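Local coordinates for alpha-rhamnosidase (Dictyoglomus thermophilum, PDB 6I60), which probably hydrolyses terminal non-reducing alpha-L-rhamnose residues from alpha-L-rhamnosides, the reaction of an alpha-L-rhamnosidase, at residues G525-Y530 with I566-Y571; E584-F589 with L648-D653. One frame throughout, in Å; residues are numbered along the deposited sequence.

Overall arrangement
Both contacts belong to the six-hairpin glycosidase domain, the helical part of this multidomain hydrolase. Contact 1 (525-530 with 566-571) comes wholly before contact 2 (584-589 with 648-653) along the chain, and their centres are about 16 Å apart. Contact 1 joins helices 524-535 and 564-576, its centre about 9 Å from the centre of the folded chain; contact 2, about 25 Å from it, joins the start of helix 586-599 to the turn between helices 626-648 and 651-672 and to the first turn of the latter. Phe589 connects them by packing on Ile566 and Ala569, and helix 626-648 touches segments of both.

Contact 1: G525-Y530 with I566-Y571; sequences GFYRKY and ITIAWY
Ile568 reaches from one helix into the angle between Tyr527 and Tyr530 on another, and its two branches meet the two rings differently. The methyl CG2 sits over one face of Tyr527 in a CH-pi contact, 4.0 Å from the ring centroid and 27° off the normal. It is displaced toward the rim, on the side where the ring joins its stem, and its nearest atom there is Tyr527 CG, 3.6 Å from Ile568 CG2. The longer branch ends in CD1, which comes to the edge of Tyr530, near the plane of that ring, with Ile568 CD1 4.2 Å from Tyr530 CD2. The first torsion of Ile568 sets the two branches apart, CG2 standing anti to the backbone N while CG1 lies beside it (chi1 -66°), and the extended CG1-CD1 arm carries its tip to Tyr530. The side chains of Tyr527 and Ile568 cross at about a right angle. No hydrogen bond links the two segments, and the buried interface between them is small, 151 Å² over both sides. It is helix-to-helix packing inside the glycosidase domain, which in this family is an (alpha/alpha)6 barrel, and the nearest CA atoms are Tyr527 CA and Ile568 CA, 7.2 Å apart. Tyr527 and Tyr530 are three residues apart, a little under one helical turn, near enough in direction for a single isoleucine to touch both. Further out, helix 514-520 lies beside both segments: its Ala514 and Ala517 touch Tyr527, while Ala514 and Ile518 touch Tyr571. The hydroxyl of Tyr530 makes weak hydrogen bonds to the carbonyl oxygens of Gly505 and Ile548.

Contact 2: E584-F589 with L648-D653; sequences EHYEGF and LGKEAD
Tyr586 extends across to Asp653, and its hydroxyl donates a hydrogen bond to the carboxylate, Tyr586 OH to Asp653 OD2 being 3.0 Å. The oxygen is met on its anti side, 30° out of the carboxylate plane, and itself lies at the edge of the ring, in the ring plane. Having CG anti to the backbone N (chi1 -176°) carries the phenol away from its own helix start and over to the turn. There Leu648 and Lys650 run antiparallel to the phenol, pointing back toward the helix it comes from: Leu648 CD1 is 3.9 Å from Tyr586 CD2, and Lys650, bent at chi2, lays its aliphatic part alongside, with Lys650 CD 3.7 Å from Tyr586 CE1. The turn is a Schellman motif ending helix 626-648, with Gly649 at positive phi as the C-prime residue, and Lys650 then takes the N-cap position of helix 651-672. A phenylalanine in place of Tyr586 would probably keep the apolar packing but leave Asp653 OD2 without the phenol donor. Lys590, one turn further along helix 586-599, pairs with Asp653 OD1 in a salt bridge, while Leu641, Ile644 and Ala645 of helix 626-648 also touch Tyr586.

Contact 1: G525-Y530 with I566-Y571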
ATOM      1  N   GLY A 525      -4.987  -5.242  -4.011  1.00 55.89           N
ATOM      2  CA  GLY A 525      -4.789  -4.642  -5.319  1.00 49.58           C
ATOM      3  C   GLY A 525      -3.486  -3.879  -5.422  1.00 53.74           C
ATOM      4  O   GLY A 525      -2.854  -3.862  -6.483  1.00 52.04           O
ATOM      5  N   PHE A 526      -3.060  -3.249  -4.326  1.00 58.74           N
ATOM      6  CA  PHE A 526      -1.807  -2.504  -4.330  1.00 49.34           C
ATOM      7  C   PHE A 526      -0.607  -3.440  -4.393  1.00 48.22           C
ATOM      8  O   PHE A 526       0.341  -3.198  -5.151  1.00 46.45           O
ATOM      9  CB  PHE A 526      -1.732  -1.615  -3.090  1.00 42.43           C
ATOM     10  CG  PHE A 526      -0.606  -0.629  -3.116  1.00 39.76           C
ATOM     11  CD1 PHE A 526      -0.746   0.583  -3.769  1.00 47.11           C
ATOM     12  CD2 PHE A 526       0.594  -0.911  -2.482  1.00 42.70           C
ATOM     13  CE1 PHE A 526       0.291   1.498  -3.791  1.00 55.01           C
ATOM     14  CE2 PHE A 526       1.635  -0.002  -2.502  1.00 47.54           C
ATOM     15  CZ  PHE A 526       1.484   1.204  -3.156  1.00 48.63           C
ATOM     16  N   TYR A 527      -0.627  -4.518  -3.606  1.00 48.63           N
ATOM     17  CA  TYR A 527       0.530  -5.402  -3.541  1.00 52.82           C
ATOM     18  C   TYR A 527       0.657  -6.265  -4.789  1.00 50.62           C
ATOM     19  O   TYR A 527       1.773  -6.628  -5.176  1.00 48.29           O
ATOM     20  CB  TYR A 527       0.452  -6.272  -2.287  1.00 47.71           C
ATOM     21  CG  TYR A 527       0.850  -5.532  -1.033  1.00 46.45           C
ATOM     22  CD1 TYR A 527       1.869  -4.589  -1.056  1.00 40.16           C
ATOM     23  CD2 TYR A 527       0.205  -5.770   0.174  1.00 54.48           C
ATOM     24  CE1 TYR A 527       2.236  -3.907   0.084  1.00 51.06           C
ATOM     25  CE2 TYR A 527       0.566  -5.091   1.322  1.00 49.84           C
ATOM     26  CZ  TYR A 527       1.582  -4.161   1.270  1.00 52.34           C
ATOM     27  OH  TYR A 527       1.946  -3.481   2.409  1.00 52.18           O
ATOM     28  N   ARG A 528      -0.465  -6.601  -5.430  1.00 49.09           N
ATOM     29  CA  ARG A 528      -0.401  -7.355  -6.677  1.00 42.71           C
ATOM     30  C   ARG A 528       0.327  -6.563  -7.754  1.00 49.58           C
ATOM     31  O   ARG A 528       1.098  -7.128  -8.540  1.00 49.95           O
ATOM     32  CB  ARG A 528      -1.810  -7.726  -7.138  1.00 45.33           C
ATOM     33  CG  ARG A 528      -2.348  -9.004  -6.520  1.00 44.39           C
ATOM     34  CD  ARG A 528      -3.814  -9.201  -6.863  1.00 51.87           C
ATOM     35  NE  ARG A 528      -4.020 -10.329  -7.768  1.00 61.45           N
ATOM     36  CZ  ARG A 528      -4.572 -10.229  -8.974  1.00 60.49           C
ATOM     37  NH1 ARG A 528      -4.978  -9.050  -9.427  1.00 51.14           N
ATOM     38  NH2 ARG A 528      -4.719 -11.311  -9.727  1.00 64.70           N
ATOM     39  N   LYS A 529       0.100  -5.249  -7.803  1.00 53.42           N
ATOM     40  CA  LYS A 529       0.837  -4.402  -8.734  1.00 47.86           C
ATOM     41  C   LYS A 529       2.305  -4.301  -8.339  1.00 51.71           C
ATOM     42  O   LYS A 529       3.188  -4.315  -9.204  1.00 55.97           O
ATOM     43  CB  LYS A 529       0.197  -3.014  -8.796  1.00 47.55           C
ATOM     44  CG  LYS A 529       0.928  -2.028  -9.693  1.00 46.64           C
ATOM     45  CD  LYS A 529       1.576  -0.926  -8.880  1.00 51.50           C
ATOM     46  CE  LYS A 529       2.177   0.143  -9.775  1.00 59.92           C
ATOM     47  NZ  LYS A 529       3.492   0.613  -9.258  1.00 61.27           N
ATOM     48  N   TYR A 530       2.586  -4.197  -7.037  1.00 53.37           N
ATOM     49  CA  TYR A 530       3.970  -4.086  -6.591  1.00 51.84           C
ATOM     50  C   TYR A 530       4.711  -5.406  -6.755  1.00 53.17           C
ATOM     51  O   TYR A 530       5.910  -5.418  -7.060  1.00 46.42           O
ATOM     52  CB  TYR A 530       4.023  -3.620  -5.136  1.00 45.55           C
ATOM     53  CG  TYR A 530       5.418  -3.271  -4.669  1.00 48.81           C
ATOM     54  CD1 TYR A 530       6.185  -2.332  -5.350  1.00 54.32           C
ATOM     55  CD2 TYR A 530       5.973  -3.884  -3.551  1.00 43.69           C
ATOM     56  CE1 TYR A 530       7.464  -2.009  -4.927  1.00 52.53           C
ATOM     57  CE2 TYR A 530       7.252  -3.568  -3.123  1.00 51.23           C
ATOM     58  CZ  TYR A 530       7.993  -2.630  -3.814  1.00 52.82           C
ATOM     59  OH  TYR A 530       9.265  -2.313  -3.392  1.00 49.55           O
ATOM     60  N   ILE A 566       8.852 -12.814  -1.538  1.00 48.68           N
ATOM     61  CA  ILE A 566       8.099 -13.956  -1.030  1.00 48.03           C
ATOM     62  C   ILE A 566       7.245 -13.566   0.173  1.00 51.88           C
ATOM     63  O   ILE A 566       6.172 -14.143   0.386  1.00 51.05           O
ATOM     64  CB  ILE A 566       9.047 -15.113  -0.676  1.00 47.52           C
ATOM     65  CG1 ILE A 566      10.089 -14.650   0.335  1.00 60.99           C
ATOM     66  CG2 ILE A 566       9.741 -15.640  -1.911  1.00 58.33           C
ATOM     67  CD1 ILE A 566      10.225 -15.576   1.496  1.00 60.29           C
ATOM     68  N   THR A 567       7.695 -12.599   0.976  1.00 52.21           N
ATOM     69  CA  THR A 567       6.961 -12.238   2.184  1.00 54.95           C
ATOM     70  C   THR A 567       5.635 -11.572   1.843  1.00 51.68           C
ATOM     71  O   THR A 567       4.578 -11.980   2.338  1.00 49.99           O
ATOM     72  CB  THR A 567       7.811 -11.323   3.067  1.00 49.58           C
ATOM     73  OG1 THR A 567       8.901 -12.070   3.622  1.00 47.54           O
ATOM     74  CG2 THR A 567       6.975 -10.736   4.196  1.00 40.83           C
ATOM     75  N   ILE A 568       5.671 -10.543   0.993  1.00 47.08           N
ATOM     76  CA  ILE A 568       4.440  -9.854   0.618  1.00 52.69           C
ATOM     77  C   ILE A 568       3.498 -10.808  -0.104  1.00 48.72           C
ATOM     78  O   ILE A 568       2.279 -10.779   0.105  1.00 53.86           O
ATOM     79  CB  ILE A 568       4.761  -8.609  -0.231  1.00 45.52           C
ATOM     80  CG1 ILE A 568       5.519  -7.580   0.610  1.00 39.50           C
ATOM     81  CG2 ILE A 568       3.489  -7.997  -0.791  1.00 44.19           C
ATOM     82  CD1 ILE A 568       6.051  -6.412  -0.188  1.00 45.51           C
ATOM     83  N   ALA A 569       4.047 -11.683  -0.949  1.00 48.89           N
ATOM     84  CA  ALA A 569       3.212 -12.666  -1.630  1.00 50.27           C
ATOM     85  C   ALA A 569       2.587 -13.639  -0.636  1.00 50.49           C
ATOM     86  O   ALA A 569       1.410 -13.994  -0.765  1.00 51.57           O
ATOM     87  CB  ALA A 569       4.029 -13.415  -2.680  1.00 37.40           C
ATOM     88  N   TRP A 570       3.357 -14.077   0.363  1.00 50.76           N
ATOM     89  CA  TRP A 570       2.800 -14.946   1.394  1.00 51.74           C
ATOM     90  C   TRP A 570       1.751 -14.220   2.225  1.00 51.22           C
ATOM     91  O   TRP A 570       0.793 -14.844   2.697  1.00 48.54           O
ATOM     92  CB  TRP A 570       3.914 -15.483   2.293  1.00 47.36           C
ATOM     93  CG  TRP A 570       3.416 -16.300   3.443  1.00 53.44           C
ATOM     94  CD1 TRP A 570       3.242 -15.883   4.730  1.00 57.20           C
ATOM     95  CD2 TRP A 570       3.023 -17.677   3.412  1.00 59.42           C
ATOM     96  NE1 TRP A 570       2.765 -16.914   5.503  1.00 55.04           N
ATOM     97  CE2 TRP A 570       2.622 -18.027   4.718  1.00 59.82           C
ATOM     98  CE3 TRP A 570       2.970 -18.648   2.407  1.00 59.85           C
ATOM     99  CZ2 TRP A 570       2.177 -19.307   5.044  1.00 59.63           C
ATOM    100  CZ3 TRP A 570       2.528 -19.919   2.735  1.00 60.03           C
ATOM    101  CH2 TRP A 570       2.136 -20.236   4.042  1.00 59.88           C
ATOM    102  N   TYR A 571       1.913 -12.909   2.415  1.00 54.01           N
ATOM    103  CA  TYR A 571       0.904 -12.134   3.131  1.00 50.33           C
ATOM    104  C   TYR A 571      -0.409 -12.102   2.361  1.00 51.54           C
ATOM    105  O   TYR A 571      -1.489 -12.178   2.960  1.00 51.75           O
ATOM    106  CB  TYR A 571       1.413 -10.714   3.383  1.00 49.93           C
ATOM    107  CG  TYR A 571       2.303 -10.579   4.600  1.00 54.83           C
ATOM    108  CD1 TYR A 571       2.233 -11.497   5.642  1.00 49.24           C
ATOM    109  CD2 TYR A 571       3.212  -9.534   4.706  1.00 48.35           C
ATOM    110  CE1 TYR A 571       3.044 -11.376   6.753  1.00 45.63           C
ATOM    111  CE2 TYR A 571       4.028  -9.408   5.815  1.00 46.87           C
ATOM    112  CZ  TYR A 571       3.939 -10.331   6.834  1.00 42.90           C
ATOM    113  OH  TYR A 571       4.747 -10.207   7.939  1.00 57.37           O
TER

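Contact 2: E584-F589 with L648-D653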
ATOM      1  N   GLU A 584       1.569 -17.617  -9.576  1.00 57.81           N
ATOM      2  CA  GLU A 584       1.978 -16.681 -10.617  1.00 58.92           C
ATOM      3  C   GLU A 584       3.425 -16.230 -10.446  1.00 59.56           C
ATOM      4  O   GLU A 584       4.105 -15.950 -11.440  1.00 58.50           O
ATOM      5  CB  GLU A 584       1.035 -15.477 -10.625  1.00 56.97           C
ATOM      6  CG  GLU A 584       1.384 -14.404 -11.634  1.00 63.77           C
ATOM      7  CD  GLU A 584       0.550 -13.153 -11.454  1.00 80.36           C
ATOM      8  OE1 GLU A 584       0.958 -12.086 -11.962  1.00 76.97           O
ATOM      9  OE2 GLU A 584      -0.514 -13.240 -10.803  1.00 84.02           O
ATOM     10  N   HIS A 585       3.917 -16.161  -9.206  1.00 55.38           N
ATOM     11  CA  HIS A 585       5.275 -15.707  -8.926  1.00 55.66           C
ATOM     12  C   HIS A 585       6.156 -16.816  -8.356  1.00 55.26           C
ATOM     13  O   HIS A 585       7.233 -16.530  -7.821  1.00 49.46           O
ATOM     14  CB  HIS A 585       5.251 -14.515  -7.968  1.00 53.25           C
ATOM     15  CG  HIS A 585       4.696 -13.261  -8.570  1.00 56.53           C
ATOM     16  ND1 HIS A 585       5.420 -12.464  -9.430  1.00 56.15           N
ATOM     17  CD2 HIS A 585       3.490 -12.662  -8.427  1.00 54.81           C
ATOM     18  CE1 HIS A 585       4.683 -11.431  -9.795  1.00 58.45           C
ATOM     19  NE2 HIS A 585       3.507 -11.527  -9.202  1.00 57.95           N
ATOM     20  N   TYR A 586       5.726 -18.077  -8.465  1.00 59.44           N
ATOM     21  CA  TYR A 586       6.470 -19.166  -7.835  1.00 52.77           C
ATOM     22  C   TYR A 586       7.847 -19.343  -8.463  1.00 54.12           C
ATOM     23  O   TYR A 586       8.827 -19.595  -7.754  1.00 58.75           O
ATOM     24  CB  TYR A 586       5.676 -20.469  -7.915  1.00 45.23           C
ATOM     25  CG  TYR A 586       6.343 -21.616  -7.191  1.00 53.67           C
ATOM     26  CD1 TYR A 586       7.091 -22.559  -7.886  1.00 54.27           C
ATOM     27  CD2 TYR A 586       6.236 -21.750  -5.813  1.00 61.31           C
ATOM     28  CE1 TYR A 586       7.709 -23.605  -7.228  1.00 56.92           C
ATOM     29  CE2 TYR A 586       6.851 -22.796  -5.144  1.00 60.40           C
ATOM     30  CZ  TYR A 586       7.586 -23.721  -5.859  1.00 65.21           C
ATOM     31  OH  TYR A 586       8.202 -24.765  -5.207  1.00 61.04           O
ATOM     32  N   GLU A 587       7.940 -19.225  -9.790  1.00 51.69           N
ATOM     33  CA  GLU A 587       9.238 -19.346 -10.446  1.00 48.08           C
ATOM     34  C   GLU A 587      10.189 -18.238 -10.011  1.00 54.61           C
ATOM     35  O   GLU A 587      11.397 -18.472  -9.886  1.00 53.52           O
ATOM     36  CB  GLU A 587       9.062 -19.335 -11.965  1.00 60.25           C
ATOM     37  CG  GLU A 587       8.800 -20.709 -12.562  1.00 68.43           C
ATOM     38  CD  GLU A 587       9.270 -20.820 -14.001  1.00 79.46           C
ATOM     39  OE1 GLU A 587       9.513 -19.770 -14.634  1.00 77.32           O
ATOM     40  OE2 GLU A 587       9.398 -21.960 -14.497  1.00 94.44           O
ATOM     41  N   GLY A 588       9.668 -17.033  -9.772  1.00 58.14           N
ATOM     42  CA  GLY A 588      10.504 -15.970  -9.242  1.00 50.94           C
ATOM     43  C   GLY A 588      11.011 -16.263  -7.845  1.00 50.20           C
ATOM     44  O   GLY A 588      12.130 -15.876  -7.495  1.00 49.22           O
ATOM     45  N   PHE A 589      10.204 -16.946  -7.031  1.00 50.33           N
ATOM     46  CA  PHE A 589      10.655 -17.336  -5.699  1.00 50.40           C
ATOM     47  C   PHE A 589      11.775 -18.364  -5.789  1.00 52.41           C
ATOM     48  O   PHE A 589      12.787 -18.261  -5.085  1.00 47.03           O
ATOM     49  CB  PHE A 589       9.490 -17.899  -4.881  1.00 51.10           C
ATOM     50  CG  PHE A 589       8.277 -17.010  -4.834  1.00 53.12           C
ATOM     51  CD1 PHE A 589       8.384 -15.640  -5.020  1.00 50.75           C
ATOM     52  CD2 PHE A 589       7.025 -17.550  -4.590  1.00 47.77           C
ATOM     53  CE1 PHE A 589       7.266 -14.833  -4.971  1.00 49.67           C
ATOM     54  CE2 PHE A 589       5.905 -16.748  -4.539  1.00 42.27           C
ATOM     55  CZ  PHE A 589       6.026 -15.390  -4.730  1.00 47.45           C
ATOM     56  N   LEU A 648       0.992 -25.870  -3.242  1.00 54.71           N
ATOM     57  CA  LEU A 648       0.708 -26.054  -4.659  1.00 61.05           C
ATOM     58  C   LEU A 648       0.835 -27.503  -5.113  1.00 60.49           C
ATOM     59  O   LEU A 648       0.511 -27.800  -6.267  1.00 62.58           O
ATOM     60  CB  LEU A 648       1.635 -25.173  -5.500  1.00 58.13           C
ATOM     61  CG  LEU A 648       1.705 -23.699  -5.093  1.00 55.75           C
ATOM     62  CD1 LEU A 648       2.510 -22.895  -6.103  1.00 51.34           C
ATOM     63  CD2 LEU A 648       0.310 -23.122  -4.934  1.00 60.26           C
ATOM     64  N   GLY A 649       1.295 -28.402  -4.247  1.00 61.38           N
ATOM     65  CA  GLY A 649       1.414 -29.803  -4.592  1.00 63.63           C
ATOM     66  C   GLY A 649       2.760 -30.238  -5.125  1.00 62.56           C
ATOM     67  O   GLY A 649       2.878 -31.374  -5.599  1.00 66.16           O
ATOM     68  N   LYS A 650       3.777 -29.380  -5.067  1.00 56.29           N
ATOM     69  CA  LYS A 650       5.117 -29.728  -5.539  1.00 59.58           C
ATOM     70  C   LYS A 650       5.839 -30.481  -4.426  1.00 62.03           C
ATOM     71  O   LYS A 650       6.566 -29.898  -3.621  1.00 61.12           O
ATOM     72  CB  LYS A 650       5.883 -28.478  -5.957  1.00 58.84           C
ATOM     73  CG  LYS A 650       5.042 -27.458  -6.713  1.00 57.33           C
ATOM     74  CD  LYS A 650       5.855 -26.778  -7.806  1.00 62.17           C
ATOM     75  CE  LYS A 650       4.997 -25.837  -8.639  1.00 62.69           C
ATOM     76  NZ  LYS A 650       5.579 -25.611  -9.994  1.00 73.71           N
ATOM     77  N   GLU A 651       5.639 -31.802  -4.387  1.00 65.02           N
ATOM     78  CA  GLU A 651       6.220 -32.610  -3.316  1.00 58.94           C
ATOM     79  C   GLU A 651       7.743 -32.617  -3.382  1.00 57.99           C
ATOM     80  O   GLU A 651       8.412 -32.579  -2.343  1.00 65.28           O
ATOM     81  CB  GLU A 651       5.679 -34.037  -3.379  1.00 56.97           C
ATOM     82  CG  GLU A 651       4.211 -34.161  -3.003  1.00 73.77           C
ATOM     83  CD  GLU A 651       3.872 -33.421  -1.723  1.00 77.60           C
ATOM     84  OE1 GLU A 651       3.269 -32.328  -1.808  1.00 75.64           O
ATOM     85  OE2 GLU A 651       4.205 -33.930  -0.632  1.00 75.56           O
ATOM     86  N   ALA A 652       8.307 -32.673  -4.589  1.00 58.61           N
ATOM     87  CA  ALA A 652       9.760 -32.666  -4.723  1.00 56.20           C
ATOM     88  C   ALA A 652      10.345 -31.344  -4.243  1.00 58.61           C
ATOM     89  O   ALA A 652      11.333 -31.323  -3.499  1.00 55.76           O
ATOM     90  CB  ALA A 652      10.158 -32.939  -6.174  1.00 53.87           C
ATOM     91  N   ASP A 653       9.747 -30.226  -4.660  1.00 61.98           N
ATOM     92  CA  ASP A 653      10.216 -28.928  -4.195  1.00 57.54           C
ATOM     93  C   ASP A 653       9.984 -28.756  -2.702  1.00 58.44           C
ATOM     94  O   ASP A 653      10.802 -28.133  -2.016  1.00 58.25           O
ATOM     95  CB  ASP A 653       9.527 -27.808  -4.972  1.00 54.79           C
ATOM     96  CG  ASP A 653      10.293 -27.409  -6.217  1.00 64.06           C
ATOM     97  OD1 ASP A 653      11.399 -27.947  -6.435  1.00 66.36           O
ATOM     98  OD2 ASP A 653       9.787 -26.557  -6.977  1.00 68.09           O
TER